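Local coordinates for VP4 protein (PDB 3P06) that probably cleaves the birnavirus polyprotein as a serine protease, here caught as an acyl-enzyme with its own C-terminus, at residues 94-103 and 186-194; 118-126 and 145-155. All blocks are in the same frame, centred on the assembly; numbering follows the deposited sequence.

Contact 1 pairs 94-103 with the C-terminal residues 186-194, and contact 2 pairs 118-126 with 145-155, so contact 2 is nested in the loop that contact 1 closes. Their centres lie about 16 Å apart. Contact 1 belongs to the mixed sheet of which 98-99 is an outermost strand; contact 2 belongs to the small parallel sheet 122-123, 153-155, 161-162. They touch where Ser102 O meets Gly125 N at 3.0 Å, a probable hydrogen bond. There the predicted nucleophile Ser102 lies near Thr124. Contact 1 thus supplies the nucleophile and the acyl group bound to it, while contact 2 contributes Thr124, the hydrogen-bond partner of the predicted active-site Lys141, and the end of the helix carrying this lysine.

Contact 1 of 2, residues 94-103 and 186-194; sequences NQPQLAFNSW and SSGKNVAQA. With BME (beta-mercaptoethanol), chain F.
Leu98 and Ala99 pair in parallel with Ala192 and Gln193, through backbone hydrogen bonds from Ala192 N to Gln97 O (2.6 Å), Ala99 N to Ala192 O (2.9 Å) and Ala194 N to Ala99 O (3.1 Å). This pairing delivers the C-terminus to Ser102, whose OG is covalently bonded to Ala194 C at 1.3 Å: the ester of an intramolecular acyl-enzyme. Ser102 N adds a weak hydrogen bond to the ester carbonyl, Ala194 O. The small methyl of Ala194 touches Leu98 CD1 (3.7 Å from Ala194 CB) and also meets the edge of the Trp103 ring. Ala192, equally small, sets its CB against Pro96 CG, on the same side of the sheet as Leu98. On the other side Ala99 CB meets Val191 CG1, and Phe100 lies alongside Gln193, its CE2 3.4 Å from Gln193 CB. Gln193 CG stands beside its backbone N (chi1 -42°), and the extended chain carries OE1 to the edge of the phenyl ring, in its plane. Beta-mercaptoethanol, probably from the crystallisation liquor, accepts a hydrogen bond from Gly188 N at O1. The C-terminal strand lies between 98-99 and strand 9-18; Ala192 and Ala194 pack on Val14, while Phe27 of strand 21-31 backs Pro96, Leu98 and Ala192.

Contact 2 of 2, residues 118-126 and 145-155; sequences TPFLMVTGA and VAKPAGIGLAA. With SO4 (sulfate ion), chain B.
A selenomethionine, Met122, reaches from a strand onto the last turns of a helix and onto Ile151 in the link that follows, its SE 3.7 Å from both Val145 CG1 and Ile151 CG2. It crosses each of these side chains at about a right angle; a bend at chi3 (88°) brings CE round to Val145 CG1 as well, and the long, unbranched chain of methionine, here with selenium in place of sulfur, can reach both partners. Ile151 also serves Phe120, laying CG1 over the centre of the ring's face in a CH-pi contact, 3.9 Å from the centroid. The helix ends in a Schellman motif at Gly150, a residue that tolerates positive phi readily. From there the chain runs parallel to 122-123: Met122 N bonds nearly straight to Gly152 O (2.8 Å, 175°), Ala154 N to Met122 O, and Thr124 N to Ala154 O. A water joins Phe120 O to Gly152 N. Leu121 CD2 and Val123 CG2 both pack on the small Ala154 CB, while Thr124 CG2 lies 3.6 Å from Ala155 CB; Thr124 OG1, anti to the backbone N, is hydrogen-bonded to Lys141 and lies 3.2 Å from O1 of a sulfate, probably from the crystallisation liquor, that also bonds Lys141. Strand, helix 138-149 and parallel strand form a beta-alpha-beta crossover, whose helix carries the predicted active-site lysine of this Ser/Lys protease.

Contact 1 of 2, residues 94-103 and 186-194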
ATOM      1  N   ASN A  94      17.089   2.356  -0.373  1.00 29.45           N
ATOM      2  CA  ASN A  94      16.771   3.544  -1.112  1.00 30.53           C
ATOM      3  C   ASN A  94      15.278   3.694  -1.255  1.00 26.72           C
ATOM      4  O   ASN A  94      14.638   2.971  -1.997  1.00 25.30           O
ATOM      5  CB  ASN A  94      17.541   3.612  -2.442  1.00 33.71           C
ATOM      6  CG  ASN A  94      18.980   4.160  -2.234  1.00 41.56           C
ATOM      7  OD1 ASN A  94      19.316   5.240  -2.719  1.00 50.36           O
ATOM      8  ND2 ASN A  94      19.795   3.447  -1.448  1.00 45.47           N
ATOM      9  N   GLN A  95      14.742   4.662  -0.511  1.00 23.64           N
ATOM     10  CA  GLN A  95      13.294   4.745  -0.345  1.00 21.70           C
ATOM     11  C   GLN A  95      12.750   6.104  -0.853  1.00 20.99           C
ATOM     12  O   GLN A  95      13.261   7.148  -0.512  1.00 21.28           O
ATOM     13  CB  GLN A  95      12.965   4.590   1.105  1.00 19.27           C
ATOM     14  CG  GLN A  95      13.382   3.241   1.626  1.00 21.74           C
ATOM     15  CD  GLN A  95      12.956   2.984   3.069  1.00 20.13           C
ATOM     16  OE1 GLN A  95      12.241   3.803   3.692  1.00 21.87           O
ATOM     17  NE2 GLN A  95      13.428   1.863   3.628  1.00 18.14           N
ATOM     18  N   PRO A  96      11.731   6.059  -1.683  1.00 21.11           N
ATOM     19  CA  PRO A  96      11.133   7.332  -2.135  1.00 20.37           C
ATOM     20  C   PRO A  96      10.145   7.918  -1.094  1.00 19.18           C
ATOM     21  O   PRO A  96       9.555   7.226  -0.243  1.00 17.53           O
ATOM     22  CB  PRO A  96      10.377   6.924  -3.384  1.00 19.66           C
ATOM     23  CG  PRO A  96       9.900   5.512  -3.072  1.00 21.30           C
ATOM     24  CD  PRO A  96      11.065   4.869  -2.276  1.00 19.42           C
ATOM     25  N   GLN A  97       9.953   9.216  -1.185  1.00 20.28           N
ATOM     26  CA  GLN A  97       8.975   9.921  -0.336  1.00 20.41           C
ATOM     27  C   GLN A  97       7.590   9.447  -0.731  1.00 20.60           C
ATOM     28  O   GLN A  97       7.289   9.279  -1.943  1.00 22.16           O
ATOM     29  CB  GLN A  97       9.140  11.432  -0.498  1.00 21.65           C
ATOM     30  CG  GLN A  97       8.123  12.213   0.339  1.00 19.59           C
ATOM     31  CD  GLN A  97       8.219  13.746   0.189  1.00 26.39           C
ATOM     32  OE1 GLN A  97       9.077  14.259  -0.490  1.00 26.45           O
ATOM     33  NE2 GLN A  97       7.342  14.449   0.861  1.00 20.05           N
ATOM     34  N   LEU A  98       6.766   9.131   0.266  1.00 18.88           N
ATOM     35  CA  LEU A  98       5.429   8.697   0.001  1.00 19.64           C
ATOM     36  C   LEU A  98       4.478   9.886  -0.005  1.00 20.63           C
ATOM     37  O   LEU A  98       4.499  10.691   0.915  1.00 23.37           O
ATOM     38  CB  LEU A  98       4.968   7.759   1.123  1.00 18.34           C
ATOM     39  CG  LEU A  98       3.535   7.265   0.983  1.00 21.26           C
ATOM     40  CD1 LEU A  98       3.385   6.212  -0.232  1.00 19.56           C
ATOM     41  CD2 LEU A  98       3.161   6.620   2.276  1.00 22.38           C
ATOM     42  N   ALA A  99       3.643   9.984  -1.021  1.00 21.00           N
ATOM     43  CA  ALA A  99       2.745  11.134  -1.211  1.00 22.03           C
ATOM     44  C   ALA A  99       1.339  10.677  -1.475  1.00 22.34           C
ATOM     45  O   ALA A  99       1.144   9.603  -2.022  1.00 22.19           O
ATOM     46  CB  ALA A  99       3.246  12.031  -2.393  1.00 23.06           C
ATOM     47  N   PHE A 100       0.361  11.505  -1.061  1.00 24.79           N
ATOM     48  CA  PHE A 100      -1.073  11.353  -1.360  1.00 23.93           C
ATOM     49  C   PHE A 100      -1.716  10.241  -0.534  1.00 22.69           C
ATOM     50  O   PHE A 100      -1.126   9.793   0.441  1.00 22.78           O
ATOM     51  CB  PHE A 100      -1.288  11.214  -2.862  1.00 27.65           C
ATOM     52  CG  PHE A 100      -0.363  12.117  -3.707  1.00 33.89           C
ATOM     53  CD1 PHE A 100       0.173  13.307  -3.188  1.00 44.07           C
ATOM     54  CD2 PHE A 100      -0.033  11.766  -4.996  1.00 40.72           C
ATOM     55  CE1 PHE A 100       1.057  14.142  -3.973  1.00 50.33           C
ATOM     56  CE2 PHE A 100       0.810  12.568  -5.792  1.00 44.97           C
ATOM     57  CZ  PHE A 100       1.370  13.761  -5.280  1.00 47.54           C
ATOM     58  N   ASN A 101      -2.912   9.799  -0.885  1.00 20.87           N
ATOM     59  CA  ASN A 101      -3.702   9.064   0.074  1.00 21.45           C
ATOM     60  C   ASN A 101      -4.239   7.751  -0.494  1.00 21.20           C
ATOM     61  O   ASN A 101      -5.068   7.080   0.132  1.00 21.37           O
ATOM     62  CB  ASN A 101      -4.841   9.965   0.621  1.00 21.19           C
ATOM     63  CG  ASN A 101      -4.342  10.926   1.692  1.00 23.46           C
ATOM     64  OD1 ASN A 101      -3.672  11.894   1.363  1.00 24.58           O
ATOM     65  ND2 ASN A 101      -4.630  10.643   3.010  1.00 21.51           N
ATOM     66  N   SER A 102      -3.755   7.376  -1.674  1.00 20.28           N
ATOM     67  CA  SER A 102      -4.181   6.133  -2.294  1.00 21.08           C
ATOM     68  C   SER A 102      -3.686   4.799  -1.607  1.00 18.33           C
ATOM     69  O   SER A 102      -4.043   3.706  -2.050  1.00 18.49           O
ATOM     70  CB  SER A 102      -3.746   6.176  -3.746  1.00 20.91           C
ATOM     71  OG  SER A 102      -2.307   5.962  -3.768  1.00 27.51           O
ATOM     72  N   TRP A 103      -2.896   4.906  -0.532  1.00 17.68           N
ATOM     73  CA  TRP A 103      -2.415   3.783   0.316  1.00 16.66           C
ATOM     74  C   TRP A 103      -3.490   3.432   1.372  1.00 17.29           C
ATOM     75  O   TRP A 103      -3.400   2.409   2.052  1.00 15.42           O
ATOM     76  CB  TRP A 103      -1.114   4.183   1.058  1.00 16.71           C
ATOM     77  CG  TRP A 103      -1.266   5.492   1.807  1.00 17.52           C
ATOM     78  CD1 TRP A 103      -0.961   6.752   1.350  1.00 20.21           C
ATOM     79  CD2 TRP A 103      -1.778   5.655   3.124  1.00 16.09           C
ATOM     80  NE1 TRP A 103      -1.246   7.674   2.307  1.00 17.59           N
ATOM     81  CE2 TRP A 103      -1.779   7.029   3.401  1.00 20.11           C
ATOM     82  CE3 TRP A 103      -2.261   4.748   4.109  1.00 16.89           C
ATOM     83  CZ2 TRP A 103      -2.234   7.561   4.656  1.00 20.21           C
ATOM     84  CZ3 TRP A 103      -2.720   5.268   5.360  1.00 17.53           C
ATOM     85  CH2 TRP A 103      -2.743   6.666   5.600  1.00 18.56           C
ATOM     86  N   SER A 186      10.006  -2.625  -9.358  1.00 29.86           N
ATOM     87  CA  SER A 186      11.113  -1.681  -9.533  1.00 35.53           C
ATOM     88  C   SER A 186      11.141  -0.725  -8.340  1.00 36.11           C
ATOM     89  O   SER A 186      10.097  -0.448  -7.700  1.00 32.15           O
ATOM     90  CB  SER A 186      10.927  -0.815 -10.809  1.00 36.85           C
ATOM     91  OG  SER A 186      11.368  -1.517 -11.958  1.00 46.89           O
ATOM     92  N   SER A 187      12.315  -0.189  -8.057  1.00 40.92           N
ATOM     93  CA  SER A 187      12.378   0.863  -7.055  1.00 42.93           C
ATOM     94  C   SER A 187      12.685   2.212  -7.705  1.00 45.52           C
ATOM     95  O   SER A 187      13.131   2.271  -8.840  1.00 48.91           O
ATOM     96  CB  SER A 187      13.417   0.526  -5.987  1.00 45.59           C
ATOM     97  OG  SER A 187      14.634   0.106  -6.591  1.00 50.55           O
ATOM     98  N   GLY A 188      12.427   3.292  -6.982  1.00 45.44           N
ATOM     99  CA  GLY A 188      12.832   4.606  -7.447  1.00 48.24           C
ATOM    100  C   GLY A 188      13.246   5.480  -6.290  1.00 49.37           C
ATOM    101  O   GLY A 188      12.994   5.175  -5.113  1.00 47.74           O
ATOM    102  N   LYS A 189      13.870   6.594  -6.611  1.00 52.42           N
ATOM    103  CA  LYS A 189      14.209   7.526  -5.570  1.00 53.58           C
ATOM    104  C   LYS A 189      13.275   8.751  -5.691  1.00 51.05           C
ATOM    105  O   LYS A 189      13.366   9.713  -4.892  1.00 52.10           O
ATOM    106  CB  LYS A 189      15.692   7.902  -5.686  1.00 60.37           C
ATOM    107  CG  LYS A 189      16.294   8.517  -4.451  1.00 63.78           C
ATOM    108  CD  LYS A 189      17.821   8.527  -4.559  1.00 73.68           C
ATOM    109  CE  LYS A 189      18.380   9.810  -3.986  1.00 78.92           C
ATOM    110  NZ  LYS A 189      19.873   9.819  -4.094  1.00 89.31           N
ATOM    111  N   ASN A 190      12.390   8.714  -6.694  1.00 47.01           N
ATOM    112  CA  ASN A 190      11.579   9.885  -7.054  1.00 45.25           C
ATOM    113  C   ASN A 190      10.365   9.800  -6.159  1.00 37.98           C
ATOM    114  O   ASN A 190      10.018   8.707  -5.790  1.00 36.57           O
ATOM    115  CB  ASN A 190      11.149   9.801  -8.541  1.00 46.82           C
ATOM    116  CG  ASN A 190      12.167   9.014  -9.452  1.00 54.12           C
ATOM    117  OD1 ASN A 190      12.184   7.734  -9.529  1.00 52.45           O
ATOM    118  ND2 ASN A 190      12.953   9.795 -10.209  1.00 57.45           N
ATOM    119  N   VAL A 191       9.696  10.886  -5.836  1.00 33.48           N
ATOM    120  CA  VAL A 191       8.417  10.806  -5.079  1.00 27.59           C
ATOM    121  C   VAL A 191       7.435   9.673  -5.487  1.00 25.35           C
ATOM    122  O   VAL A 191       7.075   9.545  -6.660  1.00 24.81           O
ATOM    123  CB  VAL A 191       7.693  12.189  -5.104  1.00 29.31           C
ATOM    124  CG1 VAL A 191       6.286  12.103  -4.453  1.00 24.76           C
ATOM    125  CG2 VAL A 191       8.644  13.334  -4.501  1.00 29.17           C
ATOM    126  N   ALA A 192       6.978   8.852  -4.526  1.00 23.62           N
ATOM    127  CA  ALA A 192       6.020   7.782  -4.844  1.00 21.55           C
ATOM    128  C   ALA A 192       4.636   8.271  -4.595  1.00 22.08           C
ATOM    129  O   ALA A 192       4.296   8.644  -3.469  1.00 20.92           O
ATOM    130  CB  ALA A 192       6.278   6.487  -3.996  1.00 20.61           C
ATOM    131  N   GLN A 193       3.837   8.283  -5.660  1.00 22.33           N
ATOM    132  CA  GLN A 193       2.438   8.769  -5.615  1.00 24.48           C
ATOM    133  C   GLN A 193       1.511   7.580  -5.461  1.00 24.11           C
ATOM    134  O   GLN A 193       1.324   6.787  -6.406  1.00 22.40           O
ATOM    135  CB  GLN A 193       2.083   9.600  -6.890  1.00 25.55           C
ATOM    136  CG  GLN A 193       3.243  10.540  -7.290  1.00 28.28           C
ATOM    137  CD  GLN A 193       3.005  11.358  -8.562  1.00 36.52           C
ATOM    138  OE1 GLN A 193       1.855  11.629  -8.955  1.00 40.62           O
ATOM    139  NE2 GLN A 193       4.094  11.767  -9.204  1.00 37.94           N
ATOM    140  N   ALA A 194       0.919   7.498  -4.264  1.00 25.94           N
ATOM    141  CA  ALA A 194       0.034   6.402  -3.849  1.00 27.77           C
ATOM    142  C   ALA A 194      -1.390   6.924  -3.921  1.00 33.06           C
ATOM    143  O   ALA A 194      -1.617   8.125  -3.992  0.65 34.65           O
ATOM    144  CB  ALA A 194       0.329   6.034  -2.375  1.00 26.67           C
TER
HETATM  145  C1  BME F 104      10.429   1.140  -3.795  1.00 49.16           C
HETATM  146  C2  BME F 104       9.092   1.168  -4.574  1.00 45.62           C
HETATM  147  O1  BME F 104      11.493   1.958  -4.347  1.00 50.38           O
HETATM  148  S2  BME F 104       8.810  -0.514  -5.333  1.00 39.02           S

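Contact 2 of 2, residues 118-126 and 145-155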
ATOM      1  N   THR A 118      -0.265 -12.338   3.642  1.00 22.11           N
ATOM      2  CA  THR A 118      -0.578 -11.199   2.736  1.00 18.94           C
ATOM      3  C   THR A 118      -1.363 -11.780   1.561  1.00 19.16           C
ATOM      4  O   THR A 118      -0.967 -12.842   1.041  1.00 18.82           O
ATOM      5  CB  THR A 118       0.764 -10.661   2.214  1.00 17.82           C
ATOM      6  OG1 THR A 118       1.506 -10.142   3.328  1.00 16.83           O
ATOM      7  CG2 THR A 118       0.606  -9.619   1.125  1.00 13.53           C
ATOM      8  N   PRO A 119      -2.483 -11.133   1.146  1.00 18.87           N
ATOM      9  CA  PRO A 119      -3.253 -11.624   0.006  1.00 18.78           C
ATOM     10  C   PRO A 119      -2.486 -11.403  -1.320  1.00 18.78           C
ATOM     11  O   PRO A 119      -1.693 -10.452  -1.450  1.00 18.44           O
ATOM     12  CB  PRO A 119      -4.530 -10.714  -0.000  1.00 19.96           C
ATOM     13  CG  PRO A 119      -4.167  -9.529   0.698  1.00 20.30           C
ATOM     14  CD  PRO A 119      -3.123  -9.951   1.772  1.00 18.38           C
ATOM     15  N   PHE A 120      -2.743 -12.251  -2.298  1.00 18.55           N
ATOM     16  CA  PHE A 120      -2.099 -12.081  -3.580  1.00 19.80           C
ATOM     17  C   PHE A 120      -2.984 -11.145  -4.377  1.00 19.47           C
ATOM     18  O   PHE A 120      -3.714 -11.587  -5.263  1.00 20.17           O
ATOM     19  CB  PHE A 120      -1.959 -13.430  -4.246  1.00 19.90           C
ATOM     20  CG  PHE A 120      -1.224 -13.399  -5.541  1.00 19.23           C
ATOM     21  CD1 PHE A 120       0.101 -13.024  -5.591  1.00 20.10           C
ATOM     22  CD2 PHE A 120      -1.869 -13.788  -6.738  1.00 19.51           C
ATOM     23  CE1 PHE A 120       0.791 -12.979  -6.822  1.00 21.20           C
ATOM     24  CE2 PHE A 120      -1.153 -13.731  -7.979  1.00 20.06           C
ATOM     25  CZ  PHE A 120       0.159 -13.365  -7.991  1.00 16.76           C
ATOM     26  N   LEU A 121      -2.927  -9.857  -4.038  1.00 18.34           N
ATOM     27  CA  LEU A 121      -3.804  -8.900  -4.622  1.00 19.40           C
ATOM     28  C   LEU A 121      -3.307  -7.542  -4.184  1.00 20.44           C
ATOM     29  O   LEU A 121      -2.987  -7.345  -3.007  1.00 24.05           O
ATOM     30  CB  LEU A 121      -5.217  -9.106  -4.076  1.00 20.60           C
ATOM     31  CG  LEU A 121      -6.321  -8.217  -4.671  1.00 21.84           C
ATOM     32  CD1 LEU A 121      -6.672  -8.651  -6.047  1.00 21.44           C
ATOM     33  CD2 LEU A 121      -7.591  -8.177  -3.815  1.00 21.82           C
HETATM   34  N   MSE A 122      -3.246  -6.589  -5.088  1.00 17.99           N
HETATM   35  CA  MSE A 122      -2.804  -5.254  -4.699  1.00 16.00           C
HETATM   36  C   MSE A 122      -4.061  -4.426  -4.534  1.00 16.43           C
HETATM   37  O   MSE A 122      -5.105  -4.718  -5.172  1.00 16.20           O
HETATM   38  CB  MSE A 122      -1.936  -4.637  -5.795  1.00 14.66           C
HETATM   39  CG  MSE A 122      -0.645  -5.453  -6.023  1.00 16.09           C
HETATM   40 SE   MSE A 122       0.476  -4.403  -7.297  1.00 24.15          SE
HETATM   41  CE  MSE A 122       1.345  -3.377  -5.890  1.00 12.02           C
ATOM     42  N   VAL A 123      -3.978  -3.390  -3.715  1.00 15.68           N
ATOM     43  CA  VAL A 123      -5.180  -2.598  -3.491  1.00 17.58           C
ATOM     44  C   VAL A 123      -4.882  -1.098  -3.628  1.00 16.28           C
ATOM     45  O   VAL A 123      -3.878  -0.644  -3.126  1.00 16.35           O
ATOM     46  CB  VAL A 123      -5.746  -2.952  -2.081  1.00 19.53           C
ATOM     47  CG1 VAL A 123      -6.866  -1.981  -1.681  1.00 20.98           C
ATOM     48  CG2 VAL A 123      -6.240  -4.467  -2.037  1.00 20.07           C
ATOM     49  N   THR A 124      -5.717  -0.323  -4.298  1.00 16.78           N
ATOM     50  CA  THR A 124      -5.466   1.135  -4.363  1.00 17.45           C
ATOM     51  C   THR A 124      -6.760   1.890  -4.058  1.00 18.24           C
ATOM     52  O   THR A 124      -7.848   1.485  -4.518  1.00 17.49           O
ATOM     53  CB  THR A 124      -4.859   1.598  -5.792  1.00 17.76           C
ATOM     54  OG1 THR A 124      -4.408   2.970  -5.751  1.00 22.98           O
ATOM     55  CG2 THR A 124      -5.889   1.519  -6.886  1.00 18.34           C
ATOM     56  N   GLY A 125      -6.628   3.034  -3.382  1.00 19.22           N
ATOM     57  CA  GLY A 125      -7.714   3.987  -3.260  1.00 18.71           C
ATOM     58  C   GLY A 125      -7.669   4.723  -1.928  1.00 21.08           C
ATOM     59  O   GLY A 125      -7.095   4.230  -0.961  1.00 20.13           O
ATOM     60  N   ALA A 126      -8.281   5.900  -1.893  1.00 21.22           N
ATOM     61  CA  ALA A 126      -8.386   6.710  -0.716  1.00 23.92           C
ATOM     62  C   ALA A 126      -9.674   6.270  -0.020  1.00 25.00           C
ATOM     63  O   ALA A 126     -10.547   5.682  -0.653  1.00 25.27           O
ATOM     64  CB  ALA A 126      -8.454   8.193  -1.108  1.00 24.19           C
ATOM     65  N   VAL A 145       2.236  -1.310 -12.956  1.00 17.31           N
ATOM     66  CA  VAL A 145       2.628  -2.099 -11.806  1.00 16.26           C
ATOM     67  C   VAL A 145       2.044  -3.492 -11.806  1.00 15.77           C
ATOM     68  O   VAL A 145       2.800  -4.494 -11.784  1.00 16.69           O
ATOM     69  CB  VAL A 145       2.226  -1.398 -10.438  1.00 16.91           C
ATOM     70  CG1 VAL A 145       2.724  -2.243  -9.258  1.00 15.63           C
ATOM     71  CG2 VAL A 145       2.803   0.002 -10.367  1.00 14.66           C
ATOM     72  N   ALA A 146       0.709  -3.588 -11.764  1.00 14.51           N
ATOM     73  CA  ALA A 146       0.093  -4.880 -11.449  1.00 15.34           C
ATOM     74  C   ALA A 146       0.161  -5.883 -12.588  1.00 17.56           C
ATOM     75  O   ALA A 146       0.453  -7.096 -12.372  1.00 17.04           O
ATOM     76  CB  ALA A 146      -1.385  -4.667 -10.985  1.00 14.85           C
ATOM     77  N   LYS A 147      -0.180  -5.427 -13.792  1.00 17.37           N
ATOM     78  CA  LYS A 147      -0.077  -6.329 -14.965  1.00 19.91           C
ATOM     79  C   LYS A 147       1.345  -6.809 -15.250  1.00 20.49           C
ATOM     80  O   LYS A 147       1.539  -7.986 -15.387  1.00 22.38           O
ATOM     81  CB  LYS A 147      -0.709  -5.790 -16.257  1.00 20.85           C
ATOM     82  CG  LYS A 147      -2.205  -5.516 -16.196  1.00 18.94           C
ATOM     83  CD  LYS A 147      -3.011  -6.765 -16.232  1.00 22.91           C
ATOM     84  CE  LYS A 147      -4.470  -6.360 -16.233  1.00 26.20           C
ATOM     85  NZ  LYS A 147      -5.230  -7.573 -16.115  1.00 26.01           N
ATOM     86  N   PRO A 148       2.337  -5.910 -15.284  1.00 21.08           N
ATOM     87  CA  PRO A 148       3.686  -6.485 -15.447  1.00 21.02           C
ATOM     88  C   PRO A 148       4.188  -7.375 -14.285  1.00 21.80           C
ATOM     89  O   PRO A 148       5.033  -8.254 -14.517  1.00 21.10           O
ATOM     90  CB  PRO A 148       4.621  -5.240 -15.674  1.00 22.23           C
ATOM     91  CG  PRO A 148       3.779  -4.004 -15.287  1.00 21.30           C
ATOM     92  CD  PRO A 148       2.292  -4.429 -15.339  1.00 19.01           C
ATOM     93  N   ALA A 149       3.702  -7.165 -13.048  1.00 21.38           N
ATOM     94  CA  ALA A 149       4.115  -8.004 -11.915  1.00 20.26           C
ATOM     95  C   ALA A 149       3.306  -9.300 -11.887  1.00 21.16           C
ATOM     96  O   ALA A 149       3.604 -10.220 -11.085  1.00 23.04           O
ATOM     97  CB  ALA A 149       3.936  -7.225 -10.544  1.00 17.96           C
ATOM     98  N   GLY A 150       2.266  -9.401 -12.716  1.00 20.94           N
ATOM     99  CA  GLY A 150       1.420 -10.590 -12.730  1.00 20.97           C
ATOM    100  C   GLY A 150       0.503 -10.771 -11.513  1.00 21.71           C
ATOM    101  O   GLY A 150       0.280 -11.898 -11.032  1.00 22.63           O
ATOM    102  N   ILE A 151      -0.060  -9.683 -10.997  1.00 19.54           N
ATOM    103  CA  ILE A 151      -0.903  -9.808  -9.815  1.00 18.83           C
ATOM    104  C   ILE A 151      -2.169  -8.971 -10.038  1.00 19.28           C
ATOM    105  O   ILE A 151      -2.128  -7.989 -10.742  1.00 21.53           O
ATOM    106  CB  ILE A 151      -0.135  -9.374  -8.550  1.00 18.86           C
ATOM    107  CG1 ILE A 151      -0.952  -9.544  -7.257  1.00 15.31           C
ATOM    108  CG2 ILE A 151       0.375  -7.835  -8.679  1.00 18.16           C
ATOM    109  CD1 ILE A 151      -0.035  -9.355  -5.904  1.00 13.71           C
ATOM    110  N   GLY A 152      -3.297  -9.393  -9.497  1.00 20.06           N
ATOM    111  CA  GLY A 152      -4.553  -8.605  -9.564  1.00 19.47           C
ATOM    112  C   GLY A 152      -4.535  -7.279  -8.774  1.00 19.13           C
ATOM    113  O   GLY A 152      -3.798  -7.103  -7.782  1.00 17.28           O
ATOM    114  N   LEU A 153      -5.421  -6.362  -9.174  1.00 19.05           N
ATOM    115  CA  LEU A 153      -5.521  -5.105  -8.455  1.00 18.32           C
ATOM    116  C   LEU A 153      -6.991  -4.886  -8.108  1.00 18.73           C
ATOM    117  O   LEU A 153      -7.828  -5.055  -8.983  1.00 19.26           O
ATOM    118  CB  LEU A 153      -5.079  -3.996  -9.377  1.00 18.26           C
ATOM    119  CG  LEU A 153      -5.262  -2.574  -8.785  1.00 20.01           C
ATOM    120  CD1 LEU A 153      -4.370  -2.286  -7.556  1.00 14.29           C
ATOM    121  CD2 LEU A 153      -5.031  -1.470  -9.830  1.00 19.15           C
ATOM    122  N   ALA A 154      -7.279  -4.499  -6.859  1.00 17.10           N
ATOM    123  CA  ALA A 154      -8.617  -4.116  -6.431  1.00 17.17           C
ATOM    124  C   ALA A 154      -8.649  -2.617  -6.331  1.00 16.46           C
ATOM    125  O   ALA A 154      -7.677  -2.002  -5.859  1.00 15.69           O
ATOM    126  CB  ALA A 154      -8.974  -4.714  -5.087  1.00 17.76           C
ATOM    127  N   ALA A 155      -9.758  -2.015  -6.772  1.00 15.42           N
ATOM    128  CA  ALA A 155      -9.881  -0.526  -6.753  1.00 16.96           C
ATOM    129  C   ALA A 155     -11.339  -0.223  -6.973  1.00 18.99           C
ATOM    130  O   ALA A 155     -12.078  -1.107  -7.409  1.00 19.86           O
ATOM    131  CB  ALA A 155      -9.047   0.175  -7.925  1.00 14.87           C
TER
HETATM  132  S   SO4 B 100      -6.037   5.812  -7.255  1.00 31.49           S
HETATM  133  O1  SO4 B 100      -6.668   5.129  -6.154  1.00 34.57           O
HETATM  134  O2  SO4 B 100      -5.925   4.861  -8.361  1.00 31.23           O
HETATM  135  O3  SO4 B 100      -6.902   6.914  -7.621  1.00 35.42           O
HETATM  136  O4  SO4 B 100      -4.753   6.408  -6.983  1.00 28.60           O
HETATM  137  O   HOH W   1      -4.160 -11.406  -7.976  1.00 15.64           O